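Local coordinates for DMATS type aromatic prenyltransferase (Streptomyces coelicolor, PDB 6ZS0), which catalyses the transfer of a dimethylallyl group to the indole ring of tryptophan, probably at carbon 5, as a 5-dimethylallyltryptophan synthase with an ABBA-barrel fold, at residues 293-297 with 298-302; 8-11 with 12-15. One frame throughout, in Å; residues are numbered along the deposited sequence.

Interaction 1: residues 293-297 with 298-302; sequences TVLHH and HGMDA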
loop_
_atom_site.group_PDB
_atom_site.type_symbol
_atom_site.label_atom_id
_atom_site.label_comp_id
_atom_site.label_asym_id
_atom_site.label_seq_id
_atom_site.Cartn_x
_atom_site.Cartn_y
_atom_site.Cartn_z
ATOM N N THR A 293 10.569 -14.570 9.960
ATOM C CA THR A 293 9.835 -15.807 10.361
ATOM C C THR A 293 8.712 -16.100 9.358
ATOM O O THR A 293 8.576 -17.254 8.935
ATOM C CB THR A 293 9.292 -15.712 11.786
ATOM O OG1 THR A 293 10.407 -15.481 12.648
ATOM C CG2 THR A 293 8.537 -16.958 12.204
ATOM N N VAL A 294 7.927 -15.103 8.976
ATOM C CA VAL A 294 6.807 -15.301 8.008
ATOM C C VAL A 294 7.377 -15.772 6.671
ATOM O O VAL A 294 6.807 -16.708 6.054
ATOM C CB VAL A 294 5.976 -14.022 7.831
ATOM C CG1 VAL A 294 4.926 -14.202 6.743
ATOM C CG2 VAL A 294 5.327 -13.603 9.148
ATOM N N LEU A 295 8.442 -15.128 6.210
ATOM C CA LEU A 295 9.067 -15.477 4.922
ATOM C C LEU A 295 9.541 -16.935 4.979
ATOM O O LEU A 295 9.200 -17.725 4.037
ATOM C CB LEU A 295 10.215 -14.506 4.647
ATOM C CG LEU A 295 9.785 -13.110 4.213
ATOM C CD1 LEU A 295 10.976 -12.163 4.245
ATOM C CD2 LEU A 295 9.170 -13.143 2.821
ATOM N N HIS A 296 10.229 -17.304 6.054
ATOM C CA HIS A 296 10.770 -18.681 6.237
ATOM C C HIS A 296 9.618 -19.702 6.204
ATOM O O HIS A 296 9.786 -20.772 5.550
ATOM C CB HIS A 296 11.625 -18.748 7.505
ATOM C CG HIS A 296 12.902 -17.977 7.401
ATOM N ND1 HIS A 296 13.665 -17.652 8.511
ATOM C CD2 HIS A 296 13.523 -17.418 6.349
ATOM C CE1 HIS A 296 14.710 -16.974 8.145
ATOM N NE2 HIS A 296 14.658 -16.814 6.818
ATOM N N HIS A 297 8.465 -19.367 6.785
ATOM C CA HIS A 297 7.277 -20.262 6.906
ATOM C C HIS A 297 6.631 -20.483 5.529
ATOM O O HIS A 297 5.923 -21.487 5.364
ATOM C CB HIS A 297 6.289 -19.708 7.944
ATOM C CG HIS A 297 6.757 -19.852 9.357
ATOM N ND1 HIS A 297 5.912 -19.685 10.448
ATOM C CD2 HIS A 297 7.973 -20.165 9.863
ATOM C CE1 HIS A 297 6.591 -19.884 11.563
ATOM N NE2 HIS A 297 7.863 -20.187 11.227
ATOM N N HIS A 298 6.870 -19.586 4.578
ATOM C CA HIS A 298 6.305 -19.646 3.202
ATOM C C HIS A 298 7.423 -19.904 2.192
ATOM O O HIS A 298 7.211 -19.595 1.000
ATOM C CB HIS A 298 5.476 -18.377 2.931
ATOM C CG HIS A 298 4.226 -18.349 3.737
ATOM N ND1 HIS A 298 3.109 -19.072 3.376
ATOM C CD2 HIS A 298 3.922 -17.739 4.900
ATOM C CE1 HIS A 298 2.165 -18.911 4.283
ATOM N NE2 HIS A 298 2.643 -18.113 5.238
ATOM N N GLY A 299 8.567 -20.413 2.669
ATOM C CA GLY A 299 9.644 -21.004 1.863
ATOM C C GLY A 299 10.513 -19.979 1.166
ATOM O O GLY A 299 10.985 -20.293 0.067
ATOM N N MET A 300 10.756 -18.819 1.777
ATOM C CA MET A 300 11.455 -17.685 1.099
ATOM C C MET A 300 12.598 -17.179 1.975
ATOM O O MET A 300 12.516 -17.339 3.199
ATOM C CB MET A 300 10.477 -16.554 0.757
ATOM C CG MET A 300 9.480 -17.019 -0.289
ATOM S SD MET A 300 8.246 -15.840 -0.792
ATOM C CE MET A 300 7.173 -15.831 0.650
ATOM N N ASP A 301 13.635 -16.633 1.343
ATOM C CA ASP A 301 14.805 -16.010 2.017
ATOM C C ASP A 301 14.460 -14.575 2.410
ATOM O O ASP A 301 13.766 -13.925 1.625
ATOM C CB ASP A 301 16.031 -15.981 1.104
ATOM C CG ASP A 301 17.144 -15.082 1.622
ATOM O OD1 ASP A 301 17.492 -14.109 0.934
ATOM O OD2 ASP A 301 17.618 -15.334 2.708
ATOM N N ALA A 302 14.997 -14.102 3.539
ATOM C CA ALA A 302 14.709 -12.780 4.145
ATOM C C ALA A 302 15.889 -11.796 4.016
ATOM O O ALA A 302 15.713 -10.645 4.383
ATOM C CB ALA A 302 14.348 -12.989 5.586
#
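A Schellman motif ends helix 284-297, with G299, at positive phi, as its C-prime residue. M300 N returns to L295 O at 3.0 Å, and inside that loop G299 N bonds H296 O at 3.1 Å. L295 O also accepts from H298 N, which arrives at the other face of the carbonyl plane, so two N-H groups grip one oxygen. The side chains follow the chain reversal. The two methyls of L295 take different partners: CD2 meets M300 CE at 4.0 Å, and CD1 rests on A302 CB at 3.7 Å. M300 lies at about a right angle to the leucine, its chain bent at chi3 (-74°) so that CE turns back onto that methyl. Beyond them, V339 and F70 of the barrel strands touch both L295 and M300. On the outer side, the H296 ring presents its edge to M300 O, with CD2 3.3 Å away and the oxygen in the ring plane. With an alanine here in place of L295, M300 CE and A302 CB would probably lose the leucine methyls they rest on, opening a gap beneath the turn. The chemistry implies two complementary fastenings: backbone bonds fix the helix end, while apolar contacts seat the outgoing chain against the barrel.

Interaction 2: residues 8-11 with 12-15; sequences SFTG and GQLR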
loop_
_atom_site.group_PDB
_atom_site.type_symbol
_atom_site.label_atom_id
_atom_site.label_comp_id
_atom_site.label_asym_id
_atom_site.label_seq_id
_atom_site.Cartn_x
_atom_site.Cartn_y
_atom_site.Cartn_z
ATOM N N SER A 8 14.266 14.357 -4.185
ATOM C CA SER A 8 15.645 13.827 -4.120
ATOM C C SER A 8 15.681 12.708 -3.086
ATOM O O SER A 8 16.335 11.674 -3.324
ATOM C CB SER A 8 16.666 14.893 -3.845
ATOM O OG SER A 8 16.601 15.382 -2.514
ATOM N N PHE A 9 14.994 12.878 -1.962
ATOM C CA PHE A 9 15.060 11.929 -0.838
ATOM C C PHE A 9 14.318 10.642 -1.213
ATOM O O PHE A 9 14.897 9.540 -1.084
ATOM C CB PHE A 9 14.504 12.561 0.437
ATOM C CG PHE A 9 14.529 11.636 1.622
ATOM C CD1 PHE A 9 13.438 10.840 1.927
ATOM C CD2 PHE A 9 15.639 11.571 2.446
ATOM C CE1 PHE A 9 13.455 9.994 3.031
ATOM C CE2 PHE A 9 15.647 10.732 3.551
ATOM C CZ PHE A 9 14.560 9.945 3.842
ATOM N N THR A 10 13.078 10.743 -1.670
ATOM C CA THR A 10 12.259 9.537 -2.006
ATOM C C THR A 10 12.823 8.896 -3.269
ATOM O O THR A 10 12.737 7.675 -3.392
ATOM C CB THR A 10 10.768 9.855 -2.123
ATOM O OG1 THR A 10 10.511 10.745 -3.219
ATOM C CG2 THR A 10 10.203 10.400 -0.828
ATOM N N GLY A 11 13.414 9.691 -4.136
ATOM C CA GLY A 11 14.074 9.199 -5.365
ATOM C C GLY A 11 15.290 8.384 -5.042
ATOM O O GLY A 11 15.471 7.307 -5.648
ATOM N N GLY A 12 16.107 8.846 -4.099
ATOM C CA GLY A 12 17.266 8.114 -3.600
ATOM C C GLY A 12 16.826 6.789 -3.020
ATOM O O GLY A 12 17.446 5.760 -3.311
ATOM N N GLN A 13 15.733 6.790 -2.252
ATOM C CA GLN A 13 15.188 5.552 -1.667
ATOM C C GLN A 13 14.732 4.622 -2.788
ATOM O O GLN A 13 15.001 3.438 -2.701
ATOM C CB GLN A 13 14.059 5.873 -0.691
ATOM C CG GLN A 13 14.557 6.521 0.594
ATOM C CD GLN A 13 13.438 6.907 1.517
ATOM O OE1 GLN A 13 12.397 7.411 1.086
ATOM N NE2 GLN A 13 13.613 6.574 2.792
ATOM N N LEU A 14 14.028 5.138 -3.798
ATOM C CA LEU A 14 13.518 4.300 -4.904
ATOM C C LEU A 14 14.718 3.633 -5.591
ATOM O O LEU A 14 14.657 2.432 -5.860
ATOM C CB LEU A 14 12.686 5.144 -5.868
ATOM C CG LEU A 14 12.063 4.370 -7.040
ATOM C CD1 LEU A 14 10.772 5.033 -7.508
ATOM C CD2 LEU A 14 13.046 4.220 -8.196
ATOM N N ARG A 15 15.775 4.390 -5.839
ATOM C CA ARG A 15 16.963 3.889 -6.559
ATOM C C ARG A 15 17.643 2.788 -5.754
ATOM O O ARG A 15 17.986 1.729 -6.361
ATOM C CB ARG A 15 17.931 5.029 -6.842
ATOM C CG ARG A 15 17.441 6.005 -7.894
ATOM C CD ARG A 15 18.433 7.147 -8.014
ATOM N NE ARG A 15 17.898 8.189 -8.885
ATOM C CZ ARG A 15 17.976 8.188 -10.213
ATOM N NH1 ARG A 15 17.457 9.192 -10.911
ATOM N NH2 ARG A 15 18.586 7.201 -10.837
#
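F9 and Q13, one helical turn apart, bring an aromatic ring against a primary amide. The F9 atom CE1 stands 3.4 Å from Q13 OE1, and Q13 NE2 is equally close to that carbon, while F9 CZ lies 3.7 Å from NE2. The ring and amide planes are inclined at 54°, so the groups are not stacked flat. Two torsions bring them together: F9 carries CG opposite its backbone N (chi1 179°), and Q13 runs extended beyond CG, back along the helix toward the ring. T10 adds a looser touch, its CG2 lying 4.2 Å from Q13 OE1. Two residues further on, the aliphatic part of R15 lies over the preceding turn, with CG 3.3 Å from G11 O.

Beneath these side chains runs regular backbone bonding. G12 N reaches S8 O at 2.9 Å, Q13 N reaches F9 O at 3.1 Å, and the same i to i+4 pattern joins L14 N to T10 O and R15 N to G11 O.

Farther out, both ends of the Q13 amide are held: OE1 bonds S345 OG and NE2 bonds L312 O. These bonds would fix which way the amide is turned, and S345 also touches F9 and T10. F66 of strand 64-70 meets Q13 and L14, whereas R15 packs on V28, E29 and A32 of helix 25-39. The whole is a worked case of i to i+4 pairing in an alpha helix, here the N-terminal helix 6-20, which packs on both helix 25-39 and the barrel strand 64-70. Its two adjacent glycines, G11 and G12, sit within unbroken helical bonding, and the buried glutamine ties this helix to the chain around L312 and S345.

Overall arrangement
Both interactions are local and partly buried, but they illustrate different stages of a helix. Interaction 2 lies within helix 6-20, where the four backbone bonds joining the two segments span i to i+4; interaction 1 is the end of helix 284-297, where that pattern gives way to a turn leading toward helix 303-312. Their centres are 27 Å apart, with no touch between them, yet both pack against strand 64-70, through F70 in interaction 1 and through V64 and F66 in interaction 2. Their side-chain chemistry differs accordingly: at 293-302 apolar groups face the barrel while H296 and H297 are exposed, whereas at 8-15 a buried amide has bonding partners beyond its own helix.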